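Histone-lysine N-methyltransferase SETMAR (Homo sapiens, PDB 3BO5) transfers methyl groups from S-adenosyl-L-methionine to histone H3 and, as a fusion with a mariner transposase, takes part in DNA double-strand break repair. Local coordinates at residues D16-C19 with P25-A28; L209-E214 with A283-D288; V222-D225 with P229-A232; F234-I239 with R252-T257. The protein carries 2 engineered substitutions. One frame throughout, in Å; residues are numbered along the deposited sequence.

Interaction 1 (D16-C19 with P25-A28); sequences DVAC and PVGA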
# COMPACT_ATOMS: atom_id res chain seq x y z
N ASP A 16 -12.46 -16.55 1.42
CA ASP A 16 -12.05 -15.15 1.45
C ASP A 16 -10.73 -14.97 2.17
O ASP A 16 -10.70 -15.12 3.37
CB ASP A 16 -13.08 -14.32 2.20
CG ASP A 16 -12.78 -12.81 2.15
OD1 ASP A 16 -13.53 -12.01 2.74
OD2 ASP A 16 -11.74 -12.43 1.55
N VAL A 17 -9.66 -14.69 1.43
CA VAL A 17 -8.38 -14.56 2.12
C VAL A 17 -8.39 -13.42 3.15
O VAL A 17 -7.60 -13.45 4.12
CB VAL A 17 -7.27 -14.38 1.08
CG1 VAL A 17 -5.91 -14.17 1.80
CG2 VAL A 17 -7.25 -15.62 0.15
N ALA A 18 -9.25 -12.42 2.92
CA ALA A 18 -9.39 -11.25 3.77
C ALA A 18 -10.34 -11.46 4.93
O ALA A 18 -10.62 -10.51 5.65
CB ALA A 18 -9.80 -10.05 2.97
N CYS A 19 -10.86 -12.69 5.07
CA CYS A 19 -11.58 -13.09 6.30
C CYS A 19 -12.75 -12.12 6.57
O CYS A 19 -13.03 -11.79 7.73
CB CYS A 19 -10.59 -13.08 7.46
SG CYS A 19 -9.28 -14.29 7.22
N PRO A 25 -14.76 -9.70 -0.83
CA PRO A 25 -13.91 -10.87 -0.57
C PRO A 25 -12.72 -10.83 -1.52
O PRO A 25 -12.78 -10.16 -2.57
CB PRO A 25 -14.78 -12.05 -1.01
CG PRO A 25 -16.20 -11.45 -1.09
CD PRO A 25 -16.09 -10.05 -1.38
N VAL A 26 -11.70 -11.52 -1.08
CA VAL A 26 -10.52 -11.76 -1.93
C VAL A 26 -10.37 -13.29 -2.08
O VAL A 26 -10.17 -14.03 -1.12
CB VAL A 26 -9.23 -11.19 -1.26
CG1 VAL A 26 -8.01 -11.50 -2.16
CG2 VAL A 26 -9.35 -9.74 -1.05
N GLY A 27 -10.47 -13.79 -3.31
CA GLY A 27 -10.42 -15.24 -3.53
C GLY A 27 -8.99 -15.73 -3.63
O GLY A 27 -8.05 -14.92 -3.61
N ALA A 28 -8.83 -17.05 -3.63
CA ALA A 28 -7.53 -17.68 -3.80
C ALA A 28 -7.61 -18.62 -4.97
O ALA A 28 -8.69 -19.21 -5.25
CB ALA A 28 -7.11 -18.42 -2.61
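Asp16 OD2 is gripped by two backbone N-H groups: Val26 N lies 2.8 Å from it, almost straight in line with its hydrogen (176°), and Ala18 N, two residues on from the aspartate, is also 2.8 Å from Asp16 OD2. The two donors arrive on opposite faces of the carboxylate plane, both well out of it, so the oxygen is held between them. CG is anti to the backbone N (chi1 -174°), which carries the carboxylate across the ring of Pro25 at about a right angle and brings OD2 within 3.4 Å of Pro25 CA. The other oxygen, OD1, accepts from Gly20 N. Aspartate suits this place because its short side chain can fold back on its own backbone: the bond from Ala18 N makes an Asx turn, set on a type I beta turn from Asp16 to Cys19. This N-terminal turn of the methyltransferase region rests on the chain leading into strand 27-29, an outermost strand of a mixed sheet, whose Gly27 makes backbone hydrogen bonds with Phe128 and Val130. A backbone hydrogen bond adds to this, with Val17 N 2.7 Å from Val26 O. Small aliphatic groups fill in around the polar atoms. Val17 CG2 reaches Ala28 CB at 3.9 Å, while Ala18 CB lies 4.1 Å from Val26 CG2; beyond the two segments, Val17 also packs on Phe208 and Val26 on Ile205.

Interaction 2 (L209-E214 with A283-D288); sequences LNHSCE and AFLPFD. With ZN (zinc ion), chain E; SAH (S-adenosyl-L-homocysteine), chain F.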
# COMPACT_ATOMS: atom_id res chain seq x y z
N LEU A 209 1.48 -8.46 -3.03
CA LEU A 209 1.93 -7.79 -4.24
C LEU A 209 3.36 -8.09 -4.57
O LEU A 209 4.27 -7.78 -3.75
CB LEU A 209 1.82 -6.31 -4.08
CG LEU A 209 0.35 -5.85 -3.99
CD1 LEU A 209 0.30 -4.41 -3.41
CD2 LEU A 209 -0.42 -6.00 -5.34
N ASN A 210 3.56 -8.68 -5.75
CA ASN A 210 4.95 -8.88 -6.19
C ASN A 210 5.58 -7.62 -6.77
O ASN A 210 4.90 -6.61 -7.07
CB ASN A 210 4.98 -10.08 -7.16
CG ASN A 210 4.78 -11.37 -6.43
OD1 ASN A 210 5.35 -11.57 -5.37
ND2 ASN A 210 3.99 -12.27 -7.03
N HIS A 211 6.92 -7.64 -6.88
CA HIS A 211 7.61 -6.53 -7.48
C HIS A 211 7.58 -6.65 -9.00
O HIS A 211 7.65 -7.69 -9.58
CB HIS A 211 9.11 -6.72 -7.13
CG HIS A 211 10.00 -5.83 -7.91
ND1 HIS A 211 10.09 -4.47 -7.65
CD2 HIS A 211 10.83 -6.08 -8.95
CE1 HIS A 211 10.93 -3.92 -8.53
NE2 HIS A 211 11.36 -4.88 -9.35
N SER A 212 7.55 -5.51 -9.64
CA SER A 212 7.85 -5.47 -11.04
C SER A 212 8.73 -4.30 -11.34
O SER A 212 8.55 -3.26 -10.73
CB SER A 212 6.56 -5.33 -11.82
OG SER A 212 6.92 -5.17 -13.23
N CYS A 213 9.66 -4.46 -12.31
CA CYS A 213 10.48 -3.36 -12.77
C CYS A 213 9.66 -2.35 -13.59
O CYS A 213 10.12 -1.25 -13.84
CB CYS A 213 11.61 -4.01 -13.62
SG CYS A 213 12.73 -4.91 -12.53
N GLU A 214 8.50 -2.81 -14.05
CA GLU A 214 7.57 -1.96 -14.79
C GLU A 214 6.21 -2.25 -14.21
O GLU A 214 5.37 -2.89 -14.82
CB GLU A 214 7.57 -2.28 -16.29
CG GLU A 214 8.79 -1.83 -17.00
CD GLU A 214 8.78 -2.21 -18.49
OE1 GLU A 214 7.68 -2.54 -19.04
OE2 GLU A 214 9.89 -2.19 -19.07
N ALA A 283 16.89 -7.64 -13.65
CA ALA A 283 17.21 -9.01 -13.25
C ALA A 283 17.41 -9.18 -11.74
O ALA A 283 17.65 -10.32 -11.28
CB ALA A 283 18.50 -9.57 -14.03
N PHE A 284 17.30 -8.10 -10.96
CA PHE A 284 17.37 -8.29 -9.52
C PHE A 284 16.24 -7.58 -8.80
O PHE A 284 15.78 -6.48 -9.19
CB PHE A 284 18.76 -8.10 -8.87
CG PHE A 284 18.86 -6.92 -7.80
CD1 PHE A 284 18.74 -5.60 -8.16
CD2 PHE A 284 19.15 -7.19 -6.47
CE1 PHE A 284 18.85 -4.56 -7.22
CE2 PHE A 284 19.25 -6.17 -5.51
CZ PHE A 284 19.12 -4.86 -5.88
N LEU A 285 15.81 -8.22 -7.72
CA LEU A 285 14.79 -7.67 -6.90
C LEU A 285 15.42 -6.60 -6.03
O LEU A 285 16.35 -6.91 -5.24
CB LEU A 285 14.18 -8.86 -6.09
CG LEU A 285 12.74 -9.15 -5.92
CD1 LEU A 285 12.07 -9.05 -7.30
CD2 LEU A 285 12.69 -10.52 -5.29
N PRO A 286 14.99 -5.36 -6.17
CA PRO A 286 15.71 -4.23 -5.55
C PRO A 286 15.37 -3.96 -4.07
O PRO A 286 14.92 -2.85 -3.74
CB PRO A 286 15.34 -3.06 -6.43
CG PRO A 286 13.82 -3.39 -6.80
CD PRO A 286 13.83 -4.90 -6.98
N PHE A 287 15.63 -4.96 -3.23
CA PHE A 287 15.56 -4.72 -1.76
C PHE A 287 16.72 -3.87 -1.30
O PHE A 287 17.81 -3.90 -1.90
CB PHE A 287 15.61 -6.05 -1.03
CG PHE A 287 14.41 -6.90 -1.20
CD1 PHE A 287 13.20 -6.59 -0.55
CD2 PHE A 287 14.48 -8.08 -1.96
CE1 PHE A 287 12.07 -7.43 -0.69
CE2 PHE A 287 13.40 -8.90 -2.10
CZ PHE A 287 12.16 -8.60 -1.46
N ASP A 288 16.48 -3.11 -0.22
CA ASP A 288 17.56 -2.54 0.56
C ASP A 288 17.96 -3.59 1.59
O ASP A 288 17.16 -3.96 2.47
CB ASP A 288 17.12 -1.26 1.23
CG ASP A 288 18.22 -0.65 2.11
OD1 ASP A 288 19.40 -0.95 1.82
OD2 ASP A 288 17.92 0.12 3.06
ZN ZN E . 12.20 -7.23 -13.04
N SAH F . 5.39 -13.88 -3.44
CA SAH F . 5.09 -13.47 -2.03
CB SAH F . 4.30 -12.14 -1.96
CG SAH F . 5.28 -10.96 -2.15
SD SAH F . 6.41 -10.79 -0.74
C SAH F . 4.34 -14.63 -1.33
O SAH F . 4.23 -15.72 -1.88
OXT SAH F . 3.82 -14.39 -0.19
C5' SAH F . 7.98 -10.66 -1.61
C4' SAH F . 8.55 -11.99 -2.10
O4' SAH F . 7.88 -12.44 -3.28
C3' SAH F . 9.99 -11.90 -2.52
O3' SAH F . 10.87 -12.03 -1.37
C2' SAH F . 10.15 -13.02 -3.50
O2' SAH F . 10.12 -14.31 -2.85
C1' SAH F . 8.83 -12.94 -4.24
N9 SAH F . 8.85 -11.95 -5.34
C8 SAH F . 8.11 -10.77 -5.45
N7 SAH F . 8.36 -10.23 -6.62
C5 SAH F . 9.20 -11.03 -7.31
C6 SAH F . 9.79 -10.87 -8.59
N6 SAH F . 9.53 -9.90 -9.46
N1 SAH F . 10.68 -11.88 -8.94
C2 SAH F . 10.95 -12.93 -8.11
N3 SAH F . 10.38 -13.13 -6.87
C4 SAH F . 9.56 -12.11 -6.50
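His211 presents one face of its imidazole to the ring of Pro286, in a CH-pi contact that joins the SET domain to the post-SET segment beside the bound S-adenosyl-L-homocysteine (SAH). Pro286 CD stands 3.5 Å from the centroid of the His211 ring, 18° off the ring normal, and Pro286 CG comes to 3.4 Å from His211 CE1. With CG anti to the backbone N (chi1 168°), the imidazole extends toward 283-288, where proline offers a rigid ring of CH groups. Pro286 sits at the centre of an inverse gamma turn, closed by Phe287 N and Leu285 O. The imidazole is fixed at both nitrogens: ND1 accepts a hydrogen bond from Tyr249 N, and His211 NE2 donates to Cys213 SG at 3.5 Å, the sulfur lying slightly out of the ring plane. That thiolate binds zinc with Cys274, Cys276 and Cys281, so the histidine is a second-shell residue of the zinc site that would probably temper the sulfur's negative charge. Leu285 has an unusual chi1 of -132°, which lays both methyl branches over one face of the adenine; Leu285 CD1 also approaches His211 CD2 obliquely, at 3.6 Å. A branched apolar residue suits this spot because it can lie over the purine and still touch the imidazole. The backbone of His211 reads the adenine through two bonds: SAH N6 donates to His211 O at 2.9 Å, and His211 N donates to SAH N7 at 3.0 Å.

Interaction 3 (V222-D225 with P229-A232); sequences VRID and PKLA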
# COMPACT_ATOMS: atom_id res chain seq x y z
N VAL A 222 -0.57 8.34 2.19
CA VAL A 222 -1.78 9.11 2.31
C VAL A 222 -2.12 9.21 3.80
O VAL A 222 -2.30 8.18 4.46
CB VAL A 222 -2.94 8.45 1.54
CG1 VAL A 222 -4.23 9.21 1.85
CG2 VAL A 222 -2.64 8.48 0.02
N ARG A 223 -2.20 10.46 4.30
CA ARG A 223 -2.63 10.63 5.70
C ARG A 223 -4.10 10.86 5.83
O ARG A 223 -4.67 11.59 5.04
CB ARG A 223 -1.80 11.74 6.40
CG ARG A 223 -0.37 11.28 6.66
CD ARG A 223 0.55 12.38 7.11
NE ARG A 223 1.82 11.75 7.50
CZ ARG A 223 2.78 11.40 6.65
NH1 ARG A 223 2.64 11.57 5.33
NH2 ARG A 223 3.91 10.86 7.13
N ILE A 224 -4.71 10.27 6.86
CA ILE A 224 -6.14 10.38 7.08
C ILE A 224 -6.31 10.85 8.54
O ILE A 224 -6.27 12.03 8.81
CB ILE A 224 -6.88 9.10 6.79
CG1 ILE A 224 -6.46 8.61 5.36
CG2 ILE A 224 -8.43 9.32 6.91
CD1 ILE A 224 -7.24 7.41 4.82
N ASP A 225 -6.49 9.90 9.45
CA ASP A 225 -6.61 10.30 10.87
C ASP A 225 -5.30 10.55 11.57
O ASP A 225 -5.20 11.36 12.46
CB ASP A 225 -7.36 9.23 11.65
CG ASP A 225 -8.79 9.04 11.21
OD1 ASP A 225 -9.39 9.97 10.75
OD2 ASP A 225 -9.39 7.94 11.38
N PRO A 229 1.27 7.33 7.91
CA PRO A 229 0.55 7.32 6.63
C PRO A 229 0.05 5.97 6.19
O PRO A 229 0.62 4.93 6.54
CB PRO A 229 1.61 7.76 5.62
CG PRO A 229 2.86 7.13 6.15
CD PRO A 229 2.71 7.51 7.69
N LYS A 230 -1.05 5.96 5.46
CA LYS A 230 -1.44 4.80 4.74
C LYS A 230 -0.56 4.71 3.49
O LYS A 230 -0.19 5.73 2.91
CB LYS A 230 -2.90 5.02 4.29
CG LYS A 230 -3.82 5.33 5.42
CD LYS A 230 -3.73 4.33 6.59
CE LYS A 230 -4.84 4.65 7.61
NZ LYS A 230 -4.49 3.86 8.89
N LEU A 231 -0.19 3.48 3.13
CA LEU A 231 0.69 3.26 1.97
C LEU A 231 -0.25 2.80 0.89
O LEU A 231 -0.58 1.63 0.77
CB LEU A 231 1.72 2.17 2.30
CG LEU A 231 2.66 2.53 3.47
CD1 LEU A 231 3.79 1.48 3.51
CD2 LEU A 231 3.15 3.96 3.46
N ALA A 232 -0.72 3.78 0.14
CA ALA A 232 -1.90 3.54 -0.74
C ALA A 232 -1.43 3.24 -2.14
O ALA A 232 -0.70 4.06 -2.69
CB ALA A 232 -2.77 4.79 -0.71
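Val222 and Lys230 form an antiparallel, hydrogen-bonded pair, their CA atoms 5.0 Å apart, near the turn end of the beta hairpin made by strands 217-223 and 230-235 of the SET domain. Val222 N is 2.7 Å from Lys230 O, in the carbonyl plane; the return bond, from Lys230 N to Val222 O, is equally short but more bent, its donor tilted 33° from the plane. Val222 and Lys230 direct their side chains to the same side of the sheet. There Val222 CG2 meets Ala232 CB at 3.8 Å, a beta-branched residue packing against a small one two places along the partner strand. Lys230 CG lies beside Ile224 CD1, the two side chains crossing at about a right angle, and a bend at chi2 (-51°) turns the rest of the lysine away. Arg223 and Pro229 lie side by side on the other side of the hairpin. Arginine serves here by its length: CG to NE runs extended, and the guanidinium spreads one face over the proline ring, with Pro229 CD 3.6 Å from Arg223 NH2 and CB over the centre of the group. Proline has no N-H to give, which suits a place just before the strand, where the hydrogen-bonded pairing begins only at Lys230. The guanidinium is held from outside the two segments, by a salt bridge from NH2 to Glu185 and a hydrogen bond from NE to Met227 O. Its charge is thus probably balanced by Glu185 within a buried contact, while the apolar proline ring, which asks for no hydrogen bond, covers one face of the cation.

Interaction 4 (F234-I239 with R252-T257); sequences FAAKDI and RYLNLT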
# COMPACT_ATOMS: atom_id res chain seq x y z
N PHE A 234 -2.20 2.94 -6.02
CA PHE A 234 -3.16 3.34 -7.08
C PHE A 234 -2.75 2.77 -8.40
O PHE A 234 -1.56 2.57 -8.65
CB PHE A 234 -3.21 4.89 -7.20
CG PHE A 234 -3.76 5.59 -5.97
CD1 PHE A 234 -5.08 5.95 -5.91
CD2 PHE A 234 -2.89 5.92 -4.94
CE1 PHE A 234 -5.57 6.62 -4.78
CE2 PHE A 234 -3.38 6.53 -3.77
CZ PHE A 234 -4.67 6.89 -3.69
N ALA A 235 -3.74 2.50 -9.26
CA ALA A 235 -3.36 2.00 -10.58
C ALA A 235 -2.63 3.07 -11.37
O ALA A 235 -3.16 4.19 -11.51
CB ALA A 235 -4.65 1.57 -11.34
N ALA A 236 -1.45 2.72 -11.90
CA ALA A 236 -0.62 3.67 -12.65
C ALA A 236 -1.05 3.72 -14.14
O ALA A 236 -0.62 4.60 -14.94
CB ALA A 236 0.81 3.28 -12.55
N LYS A 237 -1.83 2.73 -14.51
CA LYS A 237 -2.32 2.53 -15.89
C LYS A 237 -3.61 1.73 -15.82
O LYS A 237 -3.94 1.21 -14.76
CB LYS A 237 -1.27 1.82 -16.76
CG LYS A 237 -0.74 0.53 -16.18
CD LYS A 237 0.66 0.18 -16.80
CE LYS A 237 1.88 0.73 -16.02
NZ LYS A 237 3.13 0.46 -16.87
N ASP A 238 -4.36 1.58 -16.91
CA ASP A 238 -5.50 0.69 -16.85
C ASP A 238 -4.99 -0.75 -16.66
O ASP A 238 -4.02 -1.17 -17.34
CB ASP A 238 -6.26 0.71 -18.19
CG ASP A 238 -7.05 1.99 -18.41
OD1 ASP A 238 -7.25 2.82 -17.48
OD2 ASP A 238 -7.48 2.20 -19.59
N ILE A 239 -5.60 -1.45 -15.74
CA ILE A 239 -5.21 -2.85 -15.43
C ILE A 239 -6.39 -3.74 -15.82
O ILE A 239 -7.53 -3.47 -15.47
CB ILE A 239 -4.95 -2.94 -13.91
CG1 ILE A 239 -3.82 -1.95 -13.57
CG2 ILE A 239 -4.65 -4.41 -13.53
CD1 ILE A 239 -3.58 -1.78 -12.06
N ARG A 252 11.15 3.48 -6.85
CA ARG A 252 11.56 4.49 -7.86
C ARG A 252 10.54 4.86 -8.91
O ARG A 252 10.53 6.01 -9.39
CB ARG A 252 12.83 4.06 -8.57
CG ARG A 252 14.01 4.20 -7.69
CD ARG A 252 15.12 3.77 -8.46
NE ARG A 252 15.02 2.34 -8.59
CZ ARG A 252 15.86 1.61 -9.29
NH1 ARG A 252 16.89 2.24 -9.91
NH2 ARG A 252 15.68 0.29 -9.33
N TYR A 253 9.69 3.90 -9.28
CA TYR A 253 8.68 4.10 -10.33
C TYR A 253 7.86 5.38 -10.11
O TYR A 253 7.15 5.55 -9.09
CB TYR A 253 7.73 2.89 -10.41
CG TYR A 253 6.67 2.97 -11.46
CD1 TYR A 253 7.02 3.01 -12.80
CD2 TYR A 253 5.32 2.96 -11.11
CE1 TYR A 253 6.00 3.05 -13.81
CE2 TYR A 253 4.32 3.00 -12.09
CZ TYR A 253 4.68 3.07 -13.43
OH TYR A 253 3.66 3.13 -14.40
N LEU A 254 7.97 6.30 -11.08
CA LEU A 254 7.17 7.52 -11.01
C LEU A 254 7.41 8.30 -9.73
O LEU A 254 6.52 9.04 -9.26
CB LEU A 254 5.65 7.25 -11.20
CG LEU A 254 5.25 6.56 -12.52
CD1 LEU A 254 3.70 6.41 -12.55
CD2 LEU A 254 5.69 7.38 -13.76
N ASN A 255 8.61 8.15 -9.19
CA ASN A 255 8.97 8.83 -7.96
C ASN A 255 10.01 9.88 -8.32
O ASN A 255 11.22 9.62 -8.36
CB ASN A 255 9.52 7.84 -6.94
CG ASN A 255 9.78 8.48 -5.62
OD1 ASN A 255 9.75 9.70 -5.51
ND2 ASN A 255 10.08 7.68 -4.60
N LEU A 256 9.51 11.07 -8.65
CA LEU A 256 10.35 12.04 -9.35
C LEU A 256 10.61 13.24 -8.52
O LEU A 256 10.99 14.29 -9.03
CB LEU A 256 9.72 12.40 -10.71
CG LEU A 256 9.47 11.21 -11.59
CD1 LEU A 256 8.62 11.64 -12.77
CD2 LEU A 256 10.79 10.53 -12.00
N THR A 257 10.45 13.06 -7.21
CA THR A 257 10.84 14.10 -6.25
C THR A 257 11.81 13.51 -5.21
O THR A 257 11.93 12.26 -5.03
CB THR A 257 9.59 14.74 -5.56
OG1 THR A 257 8.99 13.75 -4.73
CG2 THR A 257 8.53 15.20 -6.63
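The phenol ring of Tyr253 has Leu254 CG over the centre of one face, 3.5 Å above the plane, and Ala236 CB at its edge, in the plane of the ring. The leucine that covers this face is the next residue in the chain, whereas the alanine belongs to the facing segment. Its methyl group sits 3.6 Å from Tyr253 CE2 and 3.4 Å from Tyr253 OH, so the ring meets the alanine with its hydroxyl-bearing end. Such an approach suits alanine, whose single methyl points toward the ring and takes up little space just after strand 230-235. In Tyr253 the CG is anti to the backbone N (chi1 -179°), which stretches the ring out from a type II beta turn running from Arg252 to Asn255. Leu254, with its positive phi of 57°, holds the third position of that turn. This turn lies in the long connection between strands 244-247 and 260-266, and the contact brings it up against the end of strand 230-235 at the surface of the SET domain. Asp248 OD2 accepts from Tyr253 N, and the ring also touches Pro215. Leu254 CD1 makes a looser apolar contact with Ala236 CB at 4.3 Å. Lys237 reaches across with its aliphatic part: its CG lies between the backbone N and the carbonyl carbon (chi1 53°), and a bend at chi3 brings CE to 3.4 Å from Tyr253 OH. The lysine approaches obliquely, its methylene CE nearer the phenol oxygen than its NZ.

How the interactions relate
From the N terminus, interaction 1 comes first and closes a short loop of five residues, seating the leading turn on strand 27-29. Interaction 2 opens at 209-214 and shuts only at 283-288, joining the SET and post-SET regions; strand 27-29 and strand 210-211 form the two outer strands of one mixed sheet. Within that long span lie interactions 3 and 4, one after the other. Interaction 3 closes the hairpin of strands 217-223 and 230-235, and interaction 4 follows at the far end of strand 230-235, tying it to the loop before strand 260-266. Interactions 2 and 4 come within about 4 Å at their nearest atoms without touching.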